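PDB 3WXX: AopB from Aeromonas hydrophila, which probably inserts into host membranes as a translocator of the type III secretion system, and forms a complex with its chaperone AcrH. Local coordinates for residues Glu103-Ala108 / Gly133-Ala138; Ala128-Gly133 / Lys209-Ala214; Gly146-Val151 / Ala196-Ala201; Gly152-Val157 / Ile188-Val193; Gly156-Ala161 / Pro181-Ala186. One frame throughout, in Å; residues are numbered along the deposited sequence.

Contact 1: residues Glu103-Ala108 / Gly133-Ala138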
# COMPACT_ATOMS: atom_id res chain seq x y z
N GLU B 103 -4.37 3.05 -15.38
CA GLU B 103 -4.00 1.69 -15.75
C GLU B 103 -4.47 0.65 -14.72
O GLU B 103 -4.88 -0.46 -15.08
CB GLU B 103 -2.50 1.62 -16.08
CG GLU B 103 -2.23 2.08 -17.52
CD GLU B 103 -0.81 2.49 -17.86
OE1 GLU B 103 0.15 2.14 -17.15
OE2 GLU B 103 -0.65 3.20 -18.88
N ALA B 104 -4.48 1.01 -13.44
CA ALA B 104 -4.97 0.11 -12.39
C ALA B 104 -6.49 -0.07 -12.48
O ALA B 104 -7.00 -1.18 -12.35
CB ALA B 104 -4.57 0.63 -11.03
N SER B 105 -7.20 1.04 -12.64
CA SER B 105 -8.62 0.99 -12.79
C SER B 105 -8.98 0.11 -13.98
O SER B 105 -9.75 -0.85 -13.81
CB SER B 105 -9.15 2.38 -12.98
OG SER B 105 -8.94 3.12 -11.80
N GLU B 106 -8.41 0.43 -15.16
CA GLU B 106 -8.64 -0.35 -16.38
C GLU B 106 -8.34 -1.84 -16.17
O GLU B 106 -9.17 -2.68 -16.45
CB GLU B 106 -7.83 0.20 -17.56
CG GLU B 106 -8.47 1.40 -18.27
CD GLU B 106 -7.47 2.32 -18.98
OE1 GLU B 106 -6.29 1.91 -19.20
OE2 GLU B 106 -7.88 3.47 -19.29
N ALA B 107 -7.14 -2.16 -15.69
CA ALA B 107 -6.78 -3.55 -15.41
C ALA B 107 -7.84 -4.24 -14.60
O ALA B 107 -8.17 -5.38 -14.84
CB ALA B 107 -5.44 -3.63 -14.69
N ALA B 108 -8.38 -3.56 -13.61
CA ALA B 108 -9.42 -4.14 -12.77
C ALA B 108 -10.73 -4.24 -13.54
O ALA B 108 -11.49 -5.18 -13.34
CB ALA B 108 -9.60 -3.31 -11.51
N GLY B 133 -11.32 -0.16 -5.46
CA GLY B 133 -12.61 0.54 -5.32
C GLY B 133 -12.50 1.99 -4.90
O GLY B 133 -13.07 2.87 -5.54
N ALA B 134 -11.72 2.25 -3.86
CA ALA B 134 -11.50 3.62 -3.38
C ALA B 134 -10.91 4.52 -4.45
O ALA B 134 -11.24 5.73 -4.56
CB ALA B 134 -10.62 3.61 -2.14
N ILE B 135 -10.05 3.93 -5.26
CA ILE B 135 -9.43 4.66 -6.40
C ILE B 135 -10.42 4.98 -7.52
O ILE B 135 -10.43 6.09 -8.04
CB ILE B 135 -8.21 3.90 -6.96
CG1 ILE B 135 -7.07 3.97 -5.92
CG2 ILE B 135 -7.84 4.44 -8.31
CD1 ILE B 135 -5.83 3.21 -6.29
N LEU B 136 -11.31 4.05 -7.80
CA LEU B 136 -12.47 4.34 -8.69
C LEU B 136 -13.41 5.44 -8.18
O LEU B 136 -13.76 6.34 -8.93
CB LEU B 136 -13.32 3.09 -8.89
CG LEU B 136 -12.72 2.11 -9.88
CD1 LEU B 136 -13.29 0.73 -9.64
CD2 LEU B 136 -12.95 2.58 -11.32
N ILE B 137 -13.77 5.38 -6.90
CA ILE B 137 -14.58 6.44 -6.31
C ILE B 137 -13.85 7.78 -6.14
O ILE B 137 -14.42 8.83 -6.41
CB ILE B 137 -15.08 6.08 -4.91
CG1 ILE B 137 -15.83 4.75 -4.93
CG2 ILE B 137 -15.93 7.20 -4.36
CD1 ILE B 137 -17.09 4.77 -5.75
N ALA B 138 -12.59 7.77 -5.68
CA ALA B 138 -11.97 9.04 -5.24
C ALA B 138 -10.54 9.30 -5.75
O ALA B 138 -9.83 10.17 -5.20
CB ALA B 138 -12.04 9.10 -3.72
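Two helical turns, residues Glu103-Ala108 and Gly133-Ala138, come nearest at Ser105 and Leu136, whose CA atoms lie 6.5 Å apart. Ser105 faces the other helix at this point. Its OG meets two methyl groups from neighbouring residues: Ile135 CG2 at 3.9 Å and Leu136 CD2 at 4.1 Å from Ser105 OG. Leu136 CD2 also lies 4.2 Å from Ser105 CB, so the leucine end packs along the serine side chain, although its CB leaves the helix obliquely to the contact. Neither meeting is polar. The Ser105 hydroxyl hydrogen-bonds instead to Met101 O, one turn earlier in its own helix, which its torsion allows because OG lies beside the backbone N (chi1 -66°). The two methyls pack against this oxygen without a polar bond of their own. In Ile135 the CG2 branch stands anti to the backbone N and does the touching; the residue also packs on Met88 of the AcrH chain. One turn on from the serine, Ala108 rests on Ile132 of helix 126-151. The arrangement is helix-helix packing in which one serine meets two branched aliphatic side chains; it joins helix 91-113, from the predicted coiled coil, to helix 126-151, whose first half falls in the first predicted transmembrane segment of this all-helical SseC-family fragment.

Contact 2: residues Ala128-Gly133 / Lys209-Ala214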
# COMPACT_ATOMS: atom_id res chain seq x y z
N ALA B 128 -6.51 -4.68 -0.42
CA ALA B 128 -6.04 -4.03 -1.63
C ALA B 128 -7.16 -3.91 -2.65
O ALA B 128 -7.27 -2.93 -3.37
CB ALA B 128 -4.87 -4.79 -2.21
N SER B 129 -8.00 -4.92 -2.68
CA SER B 129 -9.18 -4.95 -3.50
C SER B 129 -10.14 -3.78 -3.25
O SER B 129 -10.61 -3.15 -4.20
CB SER B 129 -9.88 -6.25 -3.24
OG SER B 129 -10.74 -6.52 -4.31
N MSE B 130 -10.38 -3.46 -1.98
CA MSE B 130 -11.15 -2.28 -1.67
C MSE B 130 -10.42 -1.04 -2.13
O MSE B 130 -11.06 -0.08 -2.62
CB MSE B 130 -11.41 -2.09 -0.20
CG MSE B 130 -11.61 -0.59 0.15
SE MSE B 130 -11.32 -0.45 2.06
CE MSE B 130 -11.98 -2.21 2.80
N VAL B 131 -9.10 -1.00 -1.93
CA VAL B 131 -8.30 0.16 -2.35
C VAL B 131 -8.51 0.42 -3.86
O VAL B 131 -8.62 1.56 -4.28
CB VAL B 131 -6.81 -0.00 -1.99
CG1 VAL B 131 -6.01 1.20 -2.43
CG2 VAL B 131 -6.65 -0.18 -0.48
N ILE B 132 -8.63 -0.62 -4.67
CA ILE B 132 -9.00 -0.39 -6.08
C ILE B 132 -10.33 0.32 -6.19
O ILE B 132 -10.45 1.29 -6.91
CB ILE B 132 -9.06 -1.69 -6.89
CG1 ILE B 132 -7.65 -2.11 -7.28
CG2 ILE B 132 -9.86 -1.50 -8.16
CD1 ILE B 132 -7.56 -3.58 -7.59
N GLY B 133 -11.32 -0.16 -5.46
CA GLY B 133 -12.61 0.54 -5.32
C GLY B 133 -12.50 1.99 -4.90
O GLY B 133 -13.07 2.87 -5.54
N LYS B 209 -16.00 8.70 2.47
CA LYS B 209 -16.92 8.35 1.43
C LYS B 209 -16.33 7.26 0.50
O LYS B 209 -16.99 6.26 0.24
CB LYS B 209 -17.26 9.62 0.70
CG LYS B 209 -18.23 9.50 -0.44
CD LYS B 209 -18.05 10.74 -1.38
CE LYS B 209 -16.89 10.55 -2.38
NZ LYS B 209 -16.64 11.78 -3.20
N ALA B 210 -15.09 7.44 0.07
CA ALA B 210 -14.45 6.49 -0.79
C ALA B 210 -14.46 5.12 -0.18
O ALA B 210 -14.84 4.14 -0.84
CB ALA B 210 -13.01 6.89 -1.06
N VAL B 211 -13.98 5.04 1.05
CA VAL B 211 -13.92 3.73 1.74
C VAL B 211 -15.31 3.13 1.91
O VAL B 211 -15.50 1.94 1.68
CB VAL B 211 -13.28 3.85 3.13
CG1 VAL B 211 -13.43 2.53 3.89
CG2 VAL B 211 -11.80 4.20 3.00
N LYS B 212 -16.28 3.97 2.24
CA LYS B 212 -17.67 3.58 2.37
C LYS B 212 -18.17 2.87 1.12
O LYS B 212 -18.65 1.76 1.17
CB LYS B 212 -18.53 4.83 2.53
CG LYS B 212 -19.56 4.75 3.62
CD LYS B 212 -18.98 5.15 4.96
CE LYS B 212 -19.90 4.88 6.16
NZ LYS B 212 -21.24 4.26 5.88
N PHE B 213 -18.03 3.53 -0.03
CA PHE B 213 -18.59 3.04 -1.25
C PHE B 213 -17.77 1.91 -1.85
O PHE B 213 -18.32 1.05 -2.49
CB PHE B 213 -18.76 4.19 -2.24
CG PHE B 213 -19.89 5.14 -1.88
CD1 PHE B 213 -20.55 5.06 -0.63
CD2 PHE B 213 -20.28 6.14 -2.78
CE1 PHE B 213 -21.58 5.94 -0.31
CE2 PHE B 213 -21.31 7.02 -2.46
CZ PHE B 213 -21.95 6.92 -1.23
N ALA B 214 -16.46 1.91 -1.65
CA ALA B 214 -15.63 0.77 -2.07
C ALA B 214 -16.03 -0.47 -1.29
O ALA B 214 -16.04 -1.60 -1.78
CB ALA B 214 -14.19 1.07 -1.81
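Met130 and Gly133 meet Val211 and Ala214 where two helices of the all-helical translocator fragment cross, a helix-helix packing in which small residues allow a close approach. The axes of the short segments Ala128-Gly133 and Lys209-Ala214 pass 8.5 Å apart and enclose 114°. The backbones come nearest at Gly133 and Ala214, whose CA atoms are separated by 4.4 Å; having no side chain, the glycine offers bare backbone to the alanine methyl. The side-chain part of the contact is purely apolar. In Met130, built as selenomethionine, chi1 of 153° sets CG anti to the backbone N, on the side facing Ala214, with Met130 CG 3.6 Å from Ala214 CB. Farther along the same chain, its selenium lies 4.1 Å from Val211 CG1, the two side chains running at a slant to each other. That selenium also touches Met149 CE, while Val211 packs on Val145 and on Ile188, so the packing extends to a later part of helix 126-151 and to helix 179-198. No hydrogen bond joins the two segments; Val211 O is bonded to Thr215 OG1 within its own helix. On another side of the 128-133 turn, Val131 packs on Tyr85 of the AcrH chain. The remaining approach is between methyl and backbone: Ala214 CB rests 3.4 Å from Met130 O and 3.6 Å from Gly133 C.

Contact 3: residues Gly146-Val151 / Ala196-Ala201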
# COMPACT_ATOMS: atom_id res chain seq x y z
N GLY B 146 -5.87 4.45 1.09
CA GLY B 146 -5.59 3.01 0.89
C GLY B 146 -4.19 2.68 1.28
O GLY B 146 -3.92 1.70 1.98
N ALA B 147 -3.26 3.52 0.88
CA ALA B 147 -1.89 3.27 1.24
C ALA B 147 -1.69 3.42 2.75
O ALA B 147 -0.93 2.67 3.34
CB ALA B 147 -0.97 4.21 0.48
N MSE B 148 -2.36 4.40 3.34
CA MSE B 148 -2.36 4.57 4.78
C MSE B 148 -2.79 3.32 5.48
O MSE B 148 -2.09 2.84 6.35
CB MSE B 148 -3.32 5.67 5.23
CG MSE B 148 -2.91 7.07 4.76
SE MSE B 148 -1.55 7.76 5.94
CE MSE B 148 -1.98 9.58 5.41
N MSE B 149 -3.91 2.75 5.11
CA MSE B 149 -4.29 1.52 5.74
C MSE B 149 -3.24 0.42 5.66
O MSE B 149 -3.03 -0.34 6.63
CB MSE B 149 -5.50 1.00 5.04
CG MSE B 149 -6.65 1.90 5.39
SE MSE B 149 -8.13 1.32 4.26
CE MSE B 149 -7.97 -0.61 4.63
N ILE B 150 -2.60 0.30 4.48
CA ILE B 150 -1.67 -0.78 4.25
C ILE B 150 -0.35 -0.54 4.95
O ILE B 150 0.21 -1.46 5.54
CB ILE B 150 -1.46 -0.99 2.77
CG1 ILE B 150 -2.70 -1.69 2.20
CG2 ILE B 150 -0.19 -1.80 2.52
CD1 ILE B 150 -2.66 -1.83 0.69
N VAL B 151 0.11 0.70 4.93
CA VAL B 151 1.29 1.04 5.73
C VAL B 151 1.15 0.67 7.21
O VAL B 151 2.13 0.23 7.81
CB VAL B 151 1.69 2.51 5.56
CG1 VAL B 151 2.57 2.96 6.70
CG2 VAL B 151 2.47 2.66 4.28
N ALA B 196 -7.08 13.44 7.68
CA ALA B 196 -7.64 14.69 8.18
C ALA B 196 -6.52 15.58 8.64
O ALA B 196 -6.41 16.73 8.21
CB ALA B 196 -8.60 14.45 9.32
N VAL B 197 -5.65 15.02 9.48
CA VAL B 197 -4.47 15.74 9.99
C VAL B 197 -3.54 16.23 8.87
O VAL B 197 -3.24 17.40 8.80
CB VAL B 197 -3.65 14.86 10.96
CG1 VAL B 197 -2.25 15.43 11.18
CG2 VAL B 197 -4.40 14.68 12.28
N THR B 198 -3.08 15.30 8.03
CA THR B 198 -2.04 15.59 7.04
C THR B 198 -2.53 16.50 5.91
O THR B 198 -1.76 17.28 5.38
CB THR B 198 -1.51 14.29 6.37
OG1 THR B 198 -1.27 13.24 7.32
CG2 THR B 198 -0.25 14.59 5.59
N PHE B 199 -3.77 16.32 5.46
CA PHE B 199 -4.29 17.04 4.29
C PHE B 199 -5.59 17.69 4.76
O PHE B 199 -5.86 17.72 5.96
CB PHE B 199 -4.54 16.07 3.14
CG PHE B 199 -3.37 15.17 2.82
CD1 PHE B 199 -2.37 15.59 1.96
CD2 PHE B 199 -3.27 13.90 3.38
CE1 PHE B 199 -1.28 14.78 1.68
CE2 PHE B 199 -2.18 13.08 3.10
CZ PHE B 199 -1.18 13.52 2.26
N GLY B 200 -6.39 18.22 3.84
CA GLY B 200 -7.74 18.70 4.23
C GLY B 200 -8.52 17.83 5.23
O GLY B 200 -8.15 16.69 5.52
N ALA B 201 -9.59 18.37 5.80
CA ALA B 201 -10.57 17.51 6.47
C ALA B 201 -11.70 17.21 5.50
O ALA B 201 -12.47 16.27 5.70
CB ALA B 201 -11.12 18.14 7.73
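The shortest polar bond in the pair runs from Val151 N to Ala147 O, 2.7 Å, and belongs to the helical turn that carries Met148 out toward Thr198 and Phe199. Met148, a selenomethionine in the model, makes the whole contact through its terminal methyl. The backbones are far apart, with the CA atoms of Met148 and Thr198 11.3 Å from each other, and the long side chain spans the gap. Its chain bends at chi2 (-81°), which turns the methyl toward the end of the other helix. There Met148 CE meets Thr198 OG1 and, at the ring edge and near the ring plane, Phe199 CE2, each at 4.2 Å. The hydroxyl has its polar partner within its own helix, Ser194 O, and the methyl is simply an apolar neighbour. The ring in turn lies beneath the threonine: Thr198 CG2 stands 3.5 Å above one face of Phe199, displaced toward the rim. This is a contact between helix 126-151 and the C-terminal end of helix 179-198; residues 146-151 and 196-201 lie in the predicted transmembrane segments 144-162 and 182-204. Phe199 is the first residue after that helix to leave helical angles (phi -127°), and the chain then turns into helix 201-217. Met148 also packs on Ala191 and Ile195, so its body lies along the helix whose end its methyl reaches. AcrH lies close to both parts: Val151 O accepts a hydrogen bond from Gln50 NE2 of the AcrH chain, and Thr198 packs on Leu15 of the same chain.

Contact 4: residues Gly152-Val157 / Ile188-Val193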
# COMPACT_ATOMS: atom_id res chain seq x y z
N GLY B 152 -0.03 0.84 7.82
CA GLY B 152 -0.23 0.35 9.20
C GLY B 152 -0.05 1.41 10.27
O GLY B 152 -0.93 1.63 11.10
N GLY B 153 1.10 2.08 10.26
CA GLY B 153 1.30 3.28 11.09
C GLY B 153 1.00 3.11 12.58
O GLY B 153 1.86 2.66 13.36
N ALA B 154 -0.20 3.51 13.00
CA ALA B 154 -0.56 3.55 14.42
C ALA B 154 -0.72 2.14 15.00
O ALA B 154 0.16 1.66 15.73
CB ALA B 154 -1.82 4.39 14.63
N VAL B 155 -1.80 1.46 14.65
CA VAL B 155 -2.07 0.12 15.17
C VAL B 155 -1.41 -1.02 14.37
O VAL B 155 -1.73 -2.18 14.55
CB VAL B 155 -3.59 -0.11 15.26
CG1 VAL B 155 -4.24 -0.24 13.89
CG2 VAL B 155 -3.91 -1.30 16.14
N GLY B 156 -0.45 -0.69 13.52
CA GLY B 156 0.23 -1.72 12.75
C GLY B 156 1.00 -2.70 13.61
O GLY B 156 1.07 -3.89 13.30
N VAL B 157 1.58 -2.19 14.70
CA VAL B 157 2.41 -3.02 15.59
C VAL B 157 1.54 -4.00 16.40
O VAL B 157 1.89 -5.16 16.61
CB VAL B 157 3.27 -2.16 16.54
CG1 VAL B 157 4.27 -3.04 17.29
CG2 VAL B 157 4.03 -1.07 15.79
N ILE B 188 -8.78 1.57 9.22
CA ILE B 188 -9.49 2.50 8.37
C ILE B 188 -9.63 3.78 9.13
O ILE B 188 -9.18 4.82 8.70
CB ILE B 188 -10.87 2.02 7.98
CG1 ILE B 188 -10.80 0.75 7.12
CG2 ILE B 188 -11.62 3.14 7.24
CD1 ILE B 188 -12.18 0.26 6.69
N LEU B 189 -10.27 3.68 10.29
CA LEU B 189 -10.56 4.84 11.10
C LEU B 189 -9.32 5.63 11.40
O LEU B 189 -9.33 6.85 11.26
CB LEU B 189 -11.24 4.41 12.37
CG LEU B 189 -11.51 5.46 13.45
CD1 LEU B 189 -12.16 6.72 12.92
CD2 LEU B 189 -12.37 4.79 14.51
N VAL B 190 -8.23 4.96 11.78
CA VAL B 190 -7.00 5.73 12.09
C VAL B 190 -6.52 6.47 10.82
O VAL B 190 -6.20 7.68 10.86
CB VAL B 190 -5.86 4.90 12.80
CG1 VAL B 190 -6.38 3.67 13.53
CG2 VAL B 190 -4.78 4.48 11.81
N ALA B 191 -6.52 5.76 9.68
CA ALA B 191 -6.12 6.34 8.38
C ALA B 191 -6.91 7.61 8.05
O ALA B 191 -6.33 8.61 7.62
CB ALA B 191 -6.26 5.32 7.25
N ILE B 192 -8.24 7.56 8.23
CA ILE B 192 -9.09 8.75 8.01
C ILE B 192 -8.65 9.93 8.85
O ILE B 192 -8.58 11.06 8.36
CB ILE B 192 -10.58 8.49 8.32
CG1 ILE B 192 -11.22 7.75 7.15
CG2 ILE B 192 -11.32 9.79 8.41
CD1 ILE B 192 -11.16 6.26 7.29
N VAL B 193 -8.35 9.66 10.12
CA VAL B 193 -7.92 10.73 10.99
C VAL B 193 -6.60 11.25 10.44
O VAL B 193 -6.44 12.45 10.21
CB VAL B 193 -7.77 10.24 12.44
CG1 VAL B 193 -7.18 11.34 13.31
CG2 VAL B 193 -9.11 9.80 13.00
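Apolar contacts join Ala154 and Val155 to Val190, and they are the only side-chain interactions between residues Gly152-Val157 and Ile188-Val193. Val190 acts as a fork, with one methyl for each partner: Val190 CG2 lies 4.1 Å from Ala154 CB, and Val190 CG1 lies a looser 4.5 Å from Val155 CG1. Nearest backbone approach falls at the same place, with the CA atoms of Ala154 and Val190 7.2 Å apart. Val190 is buried, whereas Ala154 and Val155 are partly exposed. Around it the neighbours carry the packing on: Val155 also touches Met183 and Glu187, and Ala191, next to Val190, rests on Met149.

Hydrogen bonding plays no part across the contact and serves each side separately. In the Ile188-Val193 turn, Val193 N bonds to Leu189 O at 3.2 Å, and Val190 O accepts a bond from Ser194 OG. The other side is shaped by backbone conformation instead. Gly152 has positive phi (96°) and backbone angles that call for glycine, since a CB would be jammed against the carbonyl O of the residue before; it is the first residue after helix 126-151 to leave helical angles, and three residues later Val155 occupies the N-cap position before helix 156-161. The intervening bend presents the Ala154 and Val155 side chains to the flank of helix 179-198. This is the packing of a glycine-bearing break between two helices against a third helix, both parts falling in predicted transmembrane segments.

Contact 5: residues Gly156-Ala161 / Pro181-Ala186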
# COMPACT_ATOMS: atom_id res chain seq x y z
N GLY B 156 -0.45 -0.69 13.52
CA GLY B 156 0.23 -1.72 12.75
C GLY B 156 1.00 -2.70 13.61
O GLY B 156 1.07 -3.89 13.30
N VAL B 157 1.58 -2.19 14.70
CA VAL B 157 2.41 -3.02 15.59
C VAL B 157 1.54 -4.00 16.40
O VAL B 157 1.89 -5.16 16.61
CB VAL B 157 3.27 -2.16 16.54
CG1 VAL B 157 4.27 -3.04 17.29
CG2 VAL B 157 4.03 -1.07 15.79
N ALA B 158 0.40 -3.52 16.85
CA ALA B 158 -0.57 -4.40 17.49
C ALA B 158 -0.98 -5.49 16.50
O ALA B 158 -1.07 -6.66 16.84
CB ALA B 158 -1.80 -3.60 17.91
N ASN B 159 -1.26 -5.05 15.28
CA ASN B 159 -1.77 -5.93 14.27
C ASN B 159 -0.78 -7.03 13.97
O ASN B 159 -1.16 -8.16 13.74
CB ASN B 159 -2.09 -5.15 13.00
CG ASN B 159 -3.03 -5.89 12.08
OD1 ASN B 159 -3.65 -6.87 12.48
ND2 ASN B 159 -3.18 -5.41 10.86
N MSE B 160 0.50 -6.67 13.97
CA MSE B 160 1.55 -7.64 13.70
C MSE B 160 1.56 -8.62 14.83
O MSE B 160 1.57 -9.84 14.60
CB MSE B 160 2.90 -6.95 13.54
CG MSE B 160 3.05 -6.34 12.14
SE MSE B 160 4.82 -5.48 11.97
CE MSE B 160 5.16 -5.80 10.06
N ALA B 161 1.53 -8.10 16.05
CA ALA B 161 1.49 -8.92 17.26
C ALA B 161 0.34 -9.93 17.19
O ALA B 161 0.51 -11.09 17.54
CB ALA B 161 1.36 -8.04 18.50
N PRO B 181 -11.67 -8.42 10.91
CA PRO B 181 -12.39 -7.26 10.35
C PRO B 181 -12.34 -6.01 11.23
O PRO B 181 -12.34 -4.89 10.71
CB PRO B 181 -13.83 -7.76 10.20
CG PRO B 181 -13.71 -9.24 10.07
CD PRO B 181 -12.43 -9.67 10.75
N ILE B 182 -12.29 -6.17 12.54
CA ILE B 182 -12.35 -4.99 13.39
C ILE B 182 -11.02 -4.25 13.34
O ILE B 182 -10.99 -3.02 13.39
CB ILE B 182 -12.75 -5.28 14.84
CG1 ILE B 182 -11.59 -5.95 15.57
CG2 ILE B 182 -14.11 -6.00 14.86
CD1 ILE B 182 -11.96 -6.44 16.94
N MSE B 183 -9.94 -5.00 13.25
CA MSE B 183 -8.60 -4.41 13.14
C MSE B 183 -8.43 -3.66 11.83
O MSE B 183 -7.63 -2.73 11.73
CB MSE B 183 -7.56 -5.52 13.21
CG MSE B 183 -7.56 -6.19 14.58
SE MSE B 183 -6.52 -5.16 15.90
CE MSE B 183 -4.91 -4.74 14.89
N ILE B 184 -9.17 -4.08 10.81
CA ILE B 184 -9.32 -3.30 9.59
C ILE B 184 -9.96 -1.96 9.96
O ILE B 184 -9.34 -0.92 9.82
CB ILE B 184 -10.17 -4.07 8.55
CG1 ILE B 184 -9.37 -5.28 8.02
CG2 ILE B 184 -10.60 -3.17 7.40
CD1 ILE B 184 -10.15 -6.22 7.11
N ALA B 185 -11.23 -2.02 10.41
CA ALA B 185 -12.00 -0.85 10.84
C ALA B 185 -11.15 0.06 11.69
O ALA B 185 -11.18 1.29 11.52
CB ALA B 185 -13.25 -1.28 11.60
N ALA B 186 -10.41 -0.52 12.61
CA ALA B 186 -9.53 0.27 13.44
C ALA B 186 -8.60 1.05 12.55
O ALA B 186 -8.51 2.28 12.66
CB ALA B 186 -8.71 -0.62 14.36
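Met183, built as selenomethionine, lays its terminal methyl against Asn159. Met183 CE comes within 3.4 Å of both Asn159 CA and Asn159 CB, and the same methyl is also 3.6 Å from Asn159 CG and 3.5 Å from Asn159 OD1. It sits off the amide plane, displaced to the CB and OD1 side and nearer the oxygen than the nitrogen, so the meeting is one of van der Waals packing and no hydrogen bond crosses between the segments. The two side chains pass alongside each other in opposite directions. Asn159 CG is set anti to the backbone N (chi1 -161°), which extends the amide toward the other helix, and Met183 folds at both outer torsions (chi2 -82°, chi3 -45°), curling its end back toward the asparagine. The CA atoms of Asn159 and Met183 are 7.1 Å apart. The contact ties the short helix 156-161 to the early part of helix 179-198, and so brings together two predicted transmembrane segments near the surface of the fragment. Ala158 adds a marginal touch, with Ala158 CB 4.5 Å from Met183 CE. The same methionine also packs on Ile162, which directly follows the short helix in sequence. On the chaperone side, Asn159 and Met160 pack on Leu78 of the AcrH chain, and Met160 O accepts a hydrogen bond from Gln75 NE2 of that chain.

From the N terminus, contact 1 is the first to close, bringing helix 91-113 to helix 126-151. Contact 2 opens within it at residues 128-133 and ends far downstream at 209-214, so the two cross while sharing Gly133. The long loop of contact 2 holds the rest. Contact 3 spans residues 146-201, and inside it lie contacts 4 and 5, which begin on overlapping residues (Gly156 and Val157 are common); contact 5 closes first, at 181-186, and contact 4 later, at 188-193. Helix 126-151 is thus tied to helix 91-113 of the predicted coiled coil, helix 179-198 and helix 201-217, while the glycine break and short helix 156-161 are drawn back onto helix 179-198.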